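Local coordinates for putative uncharacterized protein (Enterobacter cloacae, PDB 4HFK), which acts as the Tai4 immunity protein of a type VI secretion system, binding the amidase effector Tae4 and inhibiting it, at the interface of chains A and B. Coordinates in Å, arbitrary orientation; residue numbers count along the deposited sequence, not the author numbering. Chains: chain A/B, Putative uncharacterized protein.

The interface of chains A and B. Residues chain A 65, 68, 70, 82, 85-86, 88-89; chain B 2-4, 9.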
ATOM      1  N   LEU A  65     -13.020 -10.671  -1.852  1.00 10.55           N
ATOM      2  CA  LEU A  65     -13.212  -9.431  -1.098  1.00 14.17           C
ATOM      3  C   LEU A  65     -13.173  -8.178  -1.985  1.00 13.12           C
ATOM      4  O   LEU A  65     -13.864  -7.195  -1.706  1.00 12.30           O
ATOM      5  CB  LEU A  65     -12.198  -9.318   0.050  1.00 10.46           C
ATOM      6  CG  LEU A  65     -12.430 -10.230   1.260  1.00 17.80           C
ATOM      7  CD1 LEU A  65     -11.396  -9.973   2.353  1.00 14.79           C
ATOM      8  CD2 LEU A  65     -13.823 -10.044   1.824  1.00 21.58           C
ATOM      9  N   GLN A  68     -16.357  -6.382  -3.013  1.00 18.69           N
ATOM     10  CA  GLN A  68     -17.064  -5.472  -2.116  1.00 24.45           C
ATOM     11  C   GLN A  68     -16.899  -4.042  -2.624  1.00 25.96           C
ATOM     12  O   GLN A  68     -15.800  -3.642  -3.026  1.00 21.94           O
ATOM     13  CB  GLN A  68     -16.512  -5.582  -0.697  1.00 27.98           C
ATOM     14  CG  GLN A  68     -17.013  -6.781   0.083  1.00 32.93           C
ATOM     15  CD  GLN A  68     -17.472  -6.383   1.471  1.00 41.34           C
ATOM     16  OE1 GLN A  68     -16.786  -5.638   2.171  1.00 43.12           O
ATOM     17  NE2 GLN A  68     -18.651  -6.853   1.867  1.00 49.77           N
ATOM     18  N   VAL A  70     -16.911  -0.047  -1.883  1.00 18.45           N
ATOM     19  CA  VAL A  70     -16.841   0.972  -0.841  1.00 17.53           C
ATOM     20  C   VAL A  70     -16.791   2.346  -1.486  1.00 16.36           C
ATOM     21  O   VAL A  70     -16.547   2.467  -2.696  1.00 16.76           O
ATOM     22  CB  VAL A  70     -15.635   0.765   0.094  1.00 20.07           C
ATOM     23  CG1 VAL A  70     -15.788  -0.533   0.867  1.00 20.78           C
ATOM     24  CG2 VAL A  70     -14.332   0.774  -0.703  1.00 14.45           C
ATOM     25  N   LYS A  82      -9.218   0.053   0.111  1.00  7.92           N
ATOM     26  CA  LYS A  82      -9.751  -1.314   0.198  1.00 12.14           C
ATOM     27  C   LYS A  82      -8.643  -2.375   0.228  1.00  8.87           C
ATOM     28  O   LYS A  82      -8.741  -3.362   0.964  1.00  8.39           O
ATOM     29  CB  LYS A  82     -10.732  -1.612  -0.951  1.00  8.29           C
ATOM     30  CG  LYS A  82     -11.450  -2.964  -0.810  1.00 14.34           C
ATOM     31  CD  LYS A  82     -12.156  -3.414  -2.093  1.00 13.01           C
ATOM     32  CE  LYS A  82     -12.917  -2.288  -2.770  1.00 16.73           C
ATOM     33  NZ  LYS A  82     -13.360  -2.673  -4.151  1.00 17.38           N
ATOM     34  N   LEU A  85      -7.656  -2.634   3.707  1.00  6.31           N
ATOM     35  CA  LEU A  85      -8.711  -3.257   4.510  1.00  7.02           C
ATOM     36  C   LEU A  85      -8.678  -4.764   4.319  1.00  9.73           C
ATOM     37  O   LEU A  85      -8.805  -5.528   5.281  1.00  8.18           O
ATOM     38  CB  LEU A  85     -10.091  -2.703   4.141  1.00  7.35           C
ATOM     39  CG  LEU A  85     -10.264  -1.198   4.361  1.00  9.04           C
ATOM     40  CD1 LEU A  85     -11.707  -0.786   4.147  1.00  9.24           C
ATOM     41  CD2 LEU A  85      -9.803  -0.781   5.759  1.00  6.97           C
ATOM     42  N   ILE A  86      -8.484  -5.188   3.073  1.00  7.45           N
ATOM     43  CA  ILE A  86      -8.428  -6.608   2.747  1.00  8.33           C
ATOM     44  C   ILE A  86      -7.229  -7.283   3.413  1.00  8.38           C
ATOM     45  O   ILE A  86      -7.364  -8.367   3.987  1.00  9.43           O
ATOM     46  CB  ILE A  86      -8.401  -6.828   1.208  1.00  8.43           C
ATOM     47  CG1 ILE A  86      -9.786  -6.532   0.622  1.00 10.71           C
ATOM     48  CG2 ILE A  86      -7.980  -8.254   0.868  1.00  5.92           C
ATOM     49  CD1 ILE A  86      -9.848  -6.516  -0.922  1.00 10.46           C
ATOM     50  N   ASN A  88      -5.822  -6.598   6.085  1.00  7.84           N
ATOM     51  CA  ASN A  88      -6.026  -6.662   7.527  1.00  9.65           C
ATOM     52  C   ASN A  88      -7.371  -7.249   7.935  1.00 11.34           C
ATOM     53  O   ASN A  88      -7.813  -7.065   9.078  1.00 10.17           O
ATOM     54  CB  ASN A  88      -5.866  -5.264   8.127  1.00  7.01           C
ATOM     55  CG  ASN A  88      -4.439  -4.778   8.045  1.00 13.36           C
ATOM     56  OD1 ASN A  88      -3.621  -5.096   8.908  1.00 15.22           O
ATOM     57  ND2 ASN A  88      -4.114  -4.038   6.979  1.00  9.37           N
ATOM     58  N   SER A  89      -8.016  -7.964   7.017  1.00  7.51           N
ATOM     59  CA  SER A  89      -9.341  -8.509   7.288  1.00  8.95           C
ATOM     60  C   SER A  89      -9.280  -9.825   8.057  1.00 11.60           C
ATOM     61  O   SER A  89      -8.260 -10.530   8.028  1.00  8.28           O
ATOM     62  CB  SER A  89     -10.108  -8.728   5.980  1.00  9.72           C
ATOM     63  OG  SER A  89      -9.555  -9.818   5.257  1.00 10.34           O
TER
ATOM     64  N   THR B   2     -16.518  -9.477   5.365  1.00 28.70           N
ATOM     65  CA  THR B   2     -16.624  -8.126   5.920  1.00 26.95           C
ATOM     66  C   THR B   2     -15.237  -7.507   6.096  1.00 20.37           C
ATOM     67  O   THR B   2     -14.305  -8.169   6.555  1.00 21.60           O
ATOM     68  CB  THR B   2     -17.413  -8.112   7.255  1.00 29.22           C
ATOM     69  OG1 THR B   2     -18.776  -7.744   7.003  1.00 46.02           O
ATOM     70  CG2 THR B   2     -16.815  -7.121   8.240  1.00 34.23           C
ATOM     71  N   LEU B   3     -15.100  -6.247   5.697  1.00 15.05           N
ATOM     72  CA  LEU B   3     -13.841  -5.525   5.836  1.00 12.59           C
ATOM     73  C   LEU B   3     -13.793  -4.804   7.183  1.00 11.73           C
ATOM     74  O   LEU B   3     -14.815  -4.322   7.658  1.00 12.19           O
ATOM     75  CB  LEU B   3     -13.707  -4.517   4.697  1.00 12.80           C
ATOM     76  CG  LEU B   3     -13.782  -5.147   3.304  1.00 18.36           C
ATOM     77  CD1 LEU B   3     -13.730  -4.094   2.219  1.00 16.26           C
ATOM     78  CD2 LEU B   3     -12.655  -6.149   3.125  1.00 16.14           C
ATOM     79  N   PRO B   4     -12.599  -4.695   7.786  1.00 13.42           N
ATOM     80  CA  PRO B   4     -12.475  -3.986   9.066  1.00 13.68           C
ATOM     81  C   PRO B   4     -12.710  -2.481   8.917  1.00 15.49           C
ATOM     82  O   PRO B   4     -12.396  -1.912   7.868  1.00 13.36           O
ATOM     83  CB  PRO B   4     -11.014  -4.231   9.450  1.00 10.93           C
ATOM     84  CG  PRO B   4     -10.305  -4.355   8.119  1.00 11.22           C
ATOM     85  CD  PRO B   4     -11.285  -5.114   7.257  1.00 12.16           C
ATOM     86  N   PHE B   9      -7.655   0.202  13.218  1.00  6.77           N
ATOM     87  CA  PHE B   9      -6.214   0.360  13.048  1.00  6.34           C
ATOM     88  C   PHE B   9      -5.649   1.223  14.173  1.00  6.27           C
ATOM     89  O   PHE B   9      -6.384   1.993  14.797  1.00  5.69           O
ATOM     90  CB  PHE B   9      -5.904   1.009  11.688  1.00  7.24           C
ATOM     91  CG  PHE B   9      -6.212   0.123  10.501  1.00 12.05           C
ATOM     92  CD1 PHE B   9      -5.187  -0.527   9.823  1.00 11.61           C
ATOM     93  CD2 PHE B   9      -7.522  -0.061  10.067  1.00  9.07           C
ATOM     94  CE1 PHE B   9      -5.456  -1.353   8.718  1.00  9.75           C
ATOM     95  CE2 PHE B   9      -7.804  -0.887   8.953  1.00 11.21           C
ATOM     96  CZ  PHE B   9      -6.768  -1.532   8.288  1.00  8.95           C
TER
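The N-terminal segment of chain B runs extended through B:Leu3 and B:Pro4 and lies across the end of helix 79-87 of chain A, beside the last turn of helix 52-66 and the loop that follows it. An apolar anchor on an extended arm, seated between two helices of a partner subunit, is exemplified by B:Leu3, which buries 134 Å² here. With CG anti to the carbonyl carbon (chi1 -57°) and chi2 extended, the branched end faces chain A and its two methyls meet different walls. CD2 lies alongside A:Ile86, 3.8 Å from CG1, and the side chain runs antiparallel to A:Leu65, whose CD1 it meets. CD1 rests obliquely on the aliphatic stem of A:Lys82, 4.0 Å from its CG. That stem bends at chi3, and its terminal amine NZ donates to the carbonyl O of A:Gln68 at 2.9 Å, nearly along the C=O axis, tying the loop to the helix beside the leucine. The A:Gln68 side chain, poorly ordered, meets the leucine tip to tip.

Next along the arm, the B:Pro4 ring sits over the helix end, its CD 3.2 Å from the backbone O of A:Leu85 and also packed against the CA of A:Ser89. The A:Ser89 hydroxyl OG turns back to the O of A:Ile86 (2.9 Å), on an in-plane lone pair, and so caps the final turn. Farther out, B:Phe9 crosses A:Leu85 at about a right angle, CE2 lying 3.8 Å from CD2. Its CE1 corner meets A:Asn88 CG at 3.6 Å, the amide plane 72° from the ring.

Contact across this patch is thus chiefly van der Waals; with its two-fold twin, it exchanges N-terminal arms and likely steadies an immunity-protein dimer within the Tae4-Tai4 complex.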